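Local coordinates for protein MmeI (Methylophilus methylotrophus, PDB 5HR4) that combines restriction and modification of DNA in one Type IIL enzyme, probably methylating adenine at N6 with S-adenosyl-L-methionine as donor, at residues Pro638-Gly643 / Ala774-Pro779; Asp745-Pro750 / Ile762-Arg767. All blocks are in the same frame, centred on the assembly; numbering follows the deposited sequence.

Interaction 1: residues Pro638-Gly643 / Ala774-Pro779; sequences PSMRYG and ATYHIP. With nucleotides of chain B.
Tyr642 and Tyr776, a non-hydrogen-bonded antiparallel pair, meet with their ring planes inclined at 56°: CD1 of Tyr642 lies 3.5 Å from CZ of Tyr776, over that ring's face, toward its rim. On the opposite sheet face sit the side chains of the neighbouring hydrogen-bonded pair, Arg641 and His777. Its two bonds run from Arg641 N to His777 O (2.8 Å) and from His777 N to Arg641 O (2.9 Å), while CB of Arg641 rests over the imidazole in a CH-pi contact. The extended Met640 chain sets SD obliquely beside the Tyr776 ring, a Met-aromatic contact, and the bend at chi3 (-66°) brings CE to 3.7 Å from CG1 of Ile778. With CG anti to its backbone N (chi1 -169°), Tyr642 extends to the DNA: C5' of DT3 of chain B lies over one ring face, and Tyr642 OH accepts a bond from N4 of DC4 of chain B at 3.0 Å, with Asn773 ND2 a weak second partner. Arg641, bent twice, makes a weak bond from NH1 to OP2 of DA2 of chain B. Backbone pairing thus positions a phosphate contact and a base contact, the latter consistent with recognition of cytosine through its amino group.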
# COMPACT_ATOMS: atom_id res chain seq x y z
N PRO A 638 20.17 28.77 -12.15
CA PRO A 638 21.44 28.18 -11.68
C PRO A 638 21.23 26.74 -11.25
O PRO A 638 20.21 26.41 -10.64
CB PRO A 638 21.82 29.06 -10.48
CG PRO A 638 20.83 30.22 -10.48
CD PRO A 638 19.61 29.69 -11.15
N SER A 639 22.21 25.88 -11.55
CA SER A 639 22.12 24.47 -11.19
C SER A 639 21.94 24.29 -9.68
O SER A 639 22.40 25.10 -8.88
CB SER A 639 23.37 23.73 -11.64
OG SER A 639 23.60 23.93 -13.01
N MET A 640 21.25 23.22 -9.31
CA MET A 640 21.02 22.84 -7.93
C MET A 640 21.80 21.57 -7.60
O MET A 640 22.04 20.72 -8.47
CB MET A 640 19.53 22.63 -7.65
CG MET A 640 19.19 22.19 -6.24
SD MET A 640 17.41 22.13 -5.96
CE MET A 640 17.02 23.88 -6.09
N ARG A 641 22.18 21.43 -6.33
CA ARG A 641 23.07 20.37 -5.89
C ARG A 641 22.48 19.62 -4.70
O ARG A 641 21.69 20.17 -3.92
CB ARG A 641 24.44 20.95 -5.54
CG ARG A 641 25.06 21.71 -6.69
CD ARG A 641 25.89 20.79 -7.55
NE ARG A 641 27.05 20.38 -6.77
CZ ARG A 641 27.92 19.45 -7.12
NH1 ARG A 641 27.78 18.80 -8.27
NH2 ARG A 641 28.93 19.17 -6.32
N TYR A 642 22.90 18.37 -4.56
CA TYR A 642 22.47 17.47 -3.50
C TYR A 642 23.42 17.60 -2.30
O TYR A 642 24.64 17.67 -2.48
CB TYR A 642 22.45 16.03 -4.04
CG TYR A 642 21.79 14.97 -3.17
CD1 TYR A 642 20.49 15.12 -2.72
CD2 TYR A 642 22.46 13.79 -2.84
CE1 TYR A 642 19.87 14.16 -1.94
CE2 TYR A 642 21.85 12.82 -2.05
CZ TYR A 642 20.55 13.01 -1.61
OH TYR A 642 19.89 12.06 -0.84
N GLY A 643 22.86 17.62 -1.10
CA GLY A 643 23.67 17.74 0.10
C GLY A 643 24.62 16.56 0.29
O GLY A 643 24.50 15.50 -0.34
N ALA A 774 19.84 15.25 3.36
CA ALA A 774 18.43 15.54 3.59
C ALA A 774 18.04 16.92 3.12
O ALA A 774 17.01 17.44 3.57
CB ALA A 774 18.09 15.41 5.08
N THR A 775 18.84 17.54 2.26
CA THR A 775 18.61 18.91 1.80
C THR A 775 19.14 19.02 0.39
O THR A 775 19.96 18.21 -0.04
CB THR A 775 19.33 19.94 2.68
OG1 THR A 775 20.75 19.82 2.47
CG2 THR A 775 19.02 19.77 4.17
N TYR A 776 18.71 20.06 -0.31
CA TYR A 776 19.34 20.46 -1.57
C TYR A 776 19.88 21.87 -1.37
O TYR A 776 19.59 22.52 -0.37
CB TYR A 776 18.34 20.42 -2.74
CG TYR A 776 18.02 19.02 -3.20
CD1 TYR A 776 17.18 18.21 -2.45
CD2 TYR A 776 18.58 18.50 -4.36
CE1 TYR A 776 16.90 16.91 -2.85
CE2 TYR A 776 18.30 17.21 -4.77
CZ TYR A 776 17.45 16.42 -4.01
OH TYR A 776 17.15 15.12 -4.41
N HIS A 777 20.66 22.36 -2.34
CA HIS A 777 21.16 23.73 -2.22
C HIS A 777 21.63 24.27 -3.56
O HIS A 777 22.05 23.52 -4.45
CB HIS A 777 22.28 23.83 -1.19
CG HIS A 777 23.52 23.08 -1.58
ND1 HIS A 777 23.65 21.72 -1.39
CD2 HIS A 777 24.69 23.51 -2.12
CE1 HIS A 777 24.85 21.34 -1.81
NE2 HIS A 777 25.50 22.40 -2.26
N ILE A 778 21.55 25.59 -3.68
CA ILE A 778 22.00 26.36 -4.83
C ILE A 778 23.18 27.22 -4.38
O ILE A 778 22.99 28.17 -3.61
CB ILE A 778 20.87 27.24 -5.41
CG1 ILE A 778 19.71 26.37 -5.87
CG2 ILE A 778 21.38 28.08 -6.56
CD1 ILE A 778 18.64 27.13 -6.64
N PRO A 779 24.41 26.91 -4.80
CA PRO A 779 25.55 27.69 -4.32
C PRO A 779 25.55 29.11 -4.89
O PRO A 779 25.29 29.32 -6.08
CB PRO A 779 26.77 26.89 -4.80
CG PRO A 779 26.27 26.01 -5.89
CD PRO A 779 24.83 25.71 -5.54
P DT B 3 21.95 14.88 -8.27
OP1 DT B 3 20.69 14.86 -9.07
OP2 DT B 3 22.76 16.11 -8.38
O5' DT B 3 21.66 14.51 -6.72
C5' DT B 3 20.42 13.89 -6.30
C4' DT B 3 20.18 12.54 -6.95
O4' DT B 3 21.28 11.62 -6.64
C3' DT B 3 18.90 11.83 -6.49
O3' DT B 3 18.33 11.12 -7.58
C2' DT B 3 19.45 10.85 -5.45
C1' DT B 3 20.72 10.41 -6.16
N1 DT B 3 21.70 9.74 -5.29
C2 DT B 3 21.62 8.38 -5.12
O2 DT B 3 20.77 7.69 -5.63
N3 DT B 3 22.59 7.85 -4.31
C4 DT B 3 23.62 8.53 -3.68
O4 DT B 3 24.45 7.96 -2.97
C5 DT B 3 23.65 9.95 -3.91
C7 DT B 3 24.70 10.80 -3.27
C6 DT B 3 22.70 10.48 -4.70
P DA B 2 28.44 15.12 -9.29
OP1 DA B 2 28.41 15.83 -10.59
OP2 DA B 2 28.65 15.91 -8.05
O5' DA B 2 27.10 14.25 -9.03
C5' DA B 2 26.32 13.74 -10.14
C4' DA B 2 25.04 13.04 -9.67
O4' DA B 2 25.32 11.67 -9.27
C3' DA B 2 24.30 13.68 -8.47
O3' DA B 2 22.90 13.67 -8.76
C2' DA B 2 24.62 12.71 -7.33
C1' DA B 2 24.60 11.40 -8.09
N9 DA B 2 25.19 10.25 -7.40
C8 DA B 2 26.31 10.22 -6.61
N7 DA B 2 26.58 9.02 -6.14
C5 DA B 2 25.57 8.21 -6.67
C6 DA B 2 25.28 6.83 -6.56
N6 DA B 2 26.01 5.97 -5.85
N1 DA B 2 24.20 6.36 -7.21
C2 DA B 2 23.46 7.21 -7.92
N3 DA B 2 23.63 8.51 -8.10
C4 DA B 2 24.72 8.96 -7.44
P DC B 4 17.26 11.81 -8.56
OP1 DC B 4 17.65 11.53 -9.96
OP2 DC B 4 17.02 13.20 -8.11
O5' DC B 4 15.96 10.98 -8.29
C5' DC B 4 14.93 11.51 -7.45
C4' DC B 4 14.18 10.35 -6.85
O4' DC B 4 15.13 9.53 -6.12
C3' DC B 4 13.05 10.69 -5.90
O3' DC B 4 11.90 9.91 -6.29
C2' DC B 4 13.59 10.30 -4.51
C1' DC B 4 14.66 9.26 -4.82
N1 DC B 4 15.87 9.30 -3.91
C2 DC B 4 16.59 8.12 -3.68
O2 DC B 4 16.21 7.07 -4.22
N3 DC B 4 17.69 8.15 -2.88
C4 DC B 4 18.07 9.30 -2.33
N4 DC B 4 19.15 9.28 -1.54
C5 DC B 4 17.36 10.52 -2.55
C6 DC B 4 16.27 10.48 -3.34

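Interaction 2: residues Asp745-Pro750 / Ile762-Arg767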
# COMPACT_ATOMS: atom_id res chain seq x y z
N ASP A 745 28.60 30.86 0.14
CA ASP A 745 27.33 30.73 0.88
C ASP A 745 26.22 30.22 -0.03
O ASP A 745 26.30 30.41 -1.25
CB ASP A 745 26.92 32.08 1.49
CG ASP A 745 27.97 32.65 2.41
OD1 ASP A 745 29.10 32.13 2.41
OD2 ASP A 745 27.67 33.64 3.12
N TYR A 746 25.18 29.59 0.51
CA TYR A 746 24.23 28.91 -0.37
C TYR A 746 22.81 28.93 0.18
O TYR A 746 22.58 29.12 1.38
CB TYR A 746 24.68 27.46 -0.63
CG TYR A 746 24.87 26.66 0.64
CD1 TYR A 746 23.84 25.91 1.16
CD2 TYR A 746 26.09 26.65 1.31
CE1 TYR A 746 23.99 25.17 2.32
CE2 TYR A 746 26.26 25.92 2.47
CZ TYR A 746 25.20 25.18 2.98
OH TYR A 746 25.33 24.42 4.13
N LEU A 747 21.85 28.69 -0.71
CA LEU A 747 20.44 28.62 -0.36
C LEU A 747 20.03 27.17 -0.18
O LEU A 747 20.16 26.37 -1.10
CB LEU A 747 19.60 29.28 -1.46
CG LEU A 747 18.08 29.14 -1.39
CD1 LEU A 747 17.55 29.91 -0.20
CD2 LEU A 747 17.47 29.64 -2.69
N LEU A 748 19.54 26.83 1.02
CA LEU A 748 19.21 25.47 1.40
C LEU A 748 17.72 25.20 1.27
O LEU A 748 16.90 25.99 1.75
CB LEU A 748 19.65 25.23 2.85
CG LEU A 748 19.65 23.79 3.38
CD1 LEU A 748 20.57 23.72 4.57
CD2 LEU A 748 18.25 23.33 3.77
N ILE A 749 17.36 24.06 0.67
CA ILE A 749 15.98 23.61 0.55
C ILE A 749 15.86 22.26 1.25
O ILE A 749 16.51 21.29 0.85
CB ILE A 749 15.53 23.46 -0.92
CG1 ILE A 749 15.81 24.74 -1.73
CG2 ILE A 749 14.06 23.07 -0.96
CD1 ILE A 749 17.22 24.82 -2.32
N PRO A 750 15.04 22.13 2.29
CA PRO A 750 14.88 20.83 2.95
C PRO A 750 14.25 19.80 2.03
O PRO A 750 13.39 20.11 1.20
CB PRO A 750 13.95 21.15 4.13
CG PRO A 750 14.25 22.58 4.44
CD PRO A 750 14.46 23.22 3.09
N ILE A 762 12.65 27.55 3.20
CA ILE A 762 14.00 27.56 2.66
C ILE A 762 14.75 28.77 3.23
O ILE A 762 14.16 29.67 3.82
CB ILE A 762 13.97 27.58 1.13
CG1 ILE A 762 13.30 28.85 0.64
CG2 ILE A 762 13.19 26.39 0.60
CD1 ILE A 762 13.17 28.87 -0.84
N GLY A 763 16.06 28.79 3.06
CA GLY A 763 16.79 29.94 3.59
C GLY A 763 18.26 29.91 3.23
O GLY A 763 18.74 28.97 2.59
N PHE A 764 18.97 30.95 3.64
CA PHE A 764 20.39 31.07 3.35
C PHE A 764 21.24 30.58 4.51
O PHE A 764 20.89 30.76 5.69
CB PHE A 764 20.78 32.51 3.02
CG PHE A 764 20.29 32.97 1.69
CD1 PHE A 764 20.99 32.65 0.54
CD2 PHE A 764 19.14 33.75 1.59
CE1 PHE A 764 20.54 33.09 -0.70
CE2 PHE A 764 18.69 34.20 0.35
CZ PHE A 764 19.38 33.87 -0.79
N VAL A 765 22.37 29.96 4.17
CA VAL A 765 23.25 29.31 5.13
C VAL A 765 24.70 29.66 4.82
O VAL A 765 25.08 29.81 3.65
CB VAL A 765 23.04 27.77 5.10
CG1 VAL A 765 23.70 27.13 6.28
CG2 VAL A 765 21.57 27.43 5.09
N ASP A 766 25.51 29.79 5.88
CA ASP A 766 26.92 30.12 5.74
C ASP A 766 27.71 28.98 5.10
O ASP A 766 27.46 27.80 5.34
CB ASP A 766 27.55 30.46 7.10
CG ASP A 766 29.03 30.85 6.99
OD1 ASP A 766 29.90 29.94 7.04
OD2 ASP A 766 29.33 32.07 6.85
N ARG A 767 28.72 29.36 4.29
CA ARG A 767 29.52 28.38 3.55
C ARG A 767 30.25 27.41 4.46
O ARG A 767 30.68 26.35 3.98
CB ARG A 767 30.53 29.11 2.65
CG ARG A 767 31.52 29.99 3.40
CD ARG A 767 32.46 30.66 2.44
NE ARG A 767 33.62 31.26 3.10
CZ ARG A 767 34.79 30.65 3.24
NH1 ARG A 767 34.95 29.42 2.75
NH2 ARG A 767 35.80 31.27 3.86
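Gly763 O is gripped twice from the facing strand: Leu748 N donates at 2.8 Å, almost along the C=O axis, and the CA-H of Leu747 adds a weaker contact. Leu748 O in turn accepts from Gly763 N (3.2 Å). Two residues along, past the pair Leu747-Phe764, Tyr746 and Val765 likewise exchange two bonds, Val765 N reaching Tyr746 O at 2.9 Å. With CG crowded between backbone N and carbonyl carbon (chi1 56°), Tyr746 lays its ring across Val765, whose CB lies over one face, 4.3 Å from the centroid. CG2 of Val765 meets CB of Leu748, and Phe682 of helix 679-683 packs on both. An alanine in place of Tyr746 would probably leave Val765 and the His777 ring poorly packed and lose the hydroxyl's bond to Val769 O. On the other face Leu747 points CD1 at the centre of the Phe764 ring, 4.2 Å above it and 3° off the normal, and helix 783-790 packs on Leu747. At the exposed end Asp745 OD1 takes a weak bond from Arg767 N (3.4 Å). Asp745 OD2 and Asp766 OD2 lie 4.4 Å apart, so each carboxylate may raise the other's pKa slightly, although a bond from Asn768 N to Asp766 OD1 probably offsets some repulsion. Main-chain bonds and apolar faces therefore hold this edge strand of the antiparallel sheet within the target recognition domain, with little from charge.

The chain enters with 638-643, which carries the outer strand 641-642 at one side of a four-stranded antiparallel sheet, and closes that contact only 130 residues later. Within this long excursion it lays down 745-750 and, after 11 residues, returns along it as 762-767, which carries the outer strand 763-765 at the other side. Interaction 2 is thus a short local closure lying wholly inside the span of interaction 1. Strand 775-779 then slots between 641-642 and 746-750. Probable hydrogen bonds from Tyr776 N to Ile749 O (2.8 Å) and Ile778 N to Leu747 O (3.0 Å) fuse the two contacts into one sheet, which joins the DNA-facing edge to a strand flanked by helices 679-683 and 783-790.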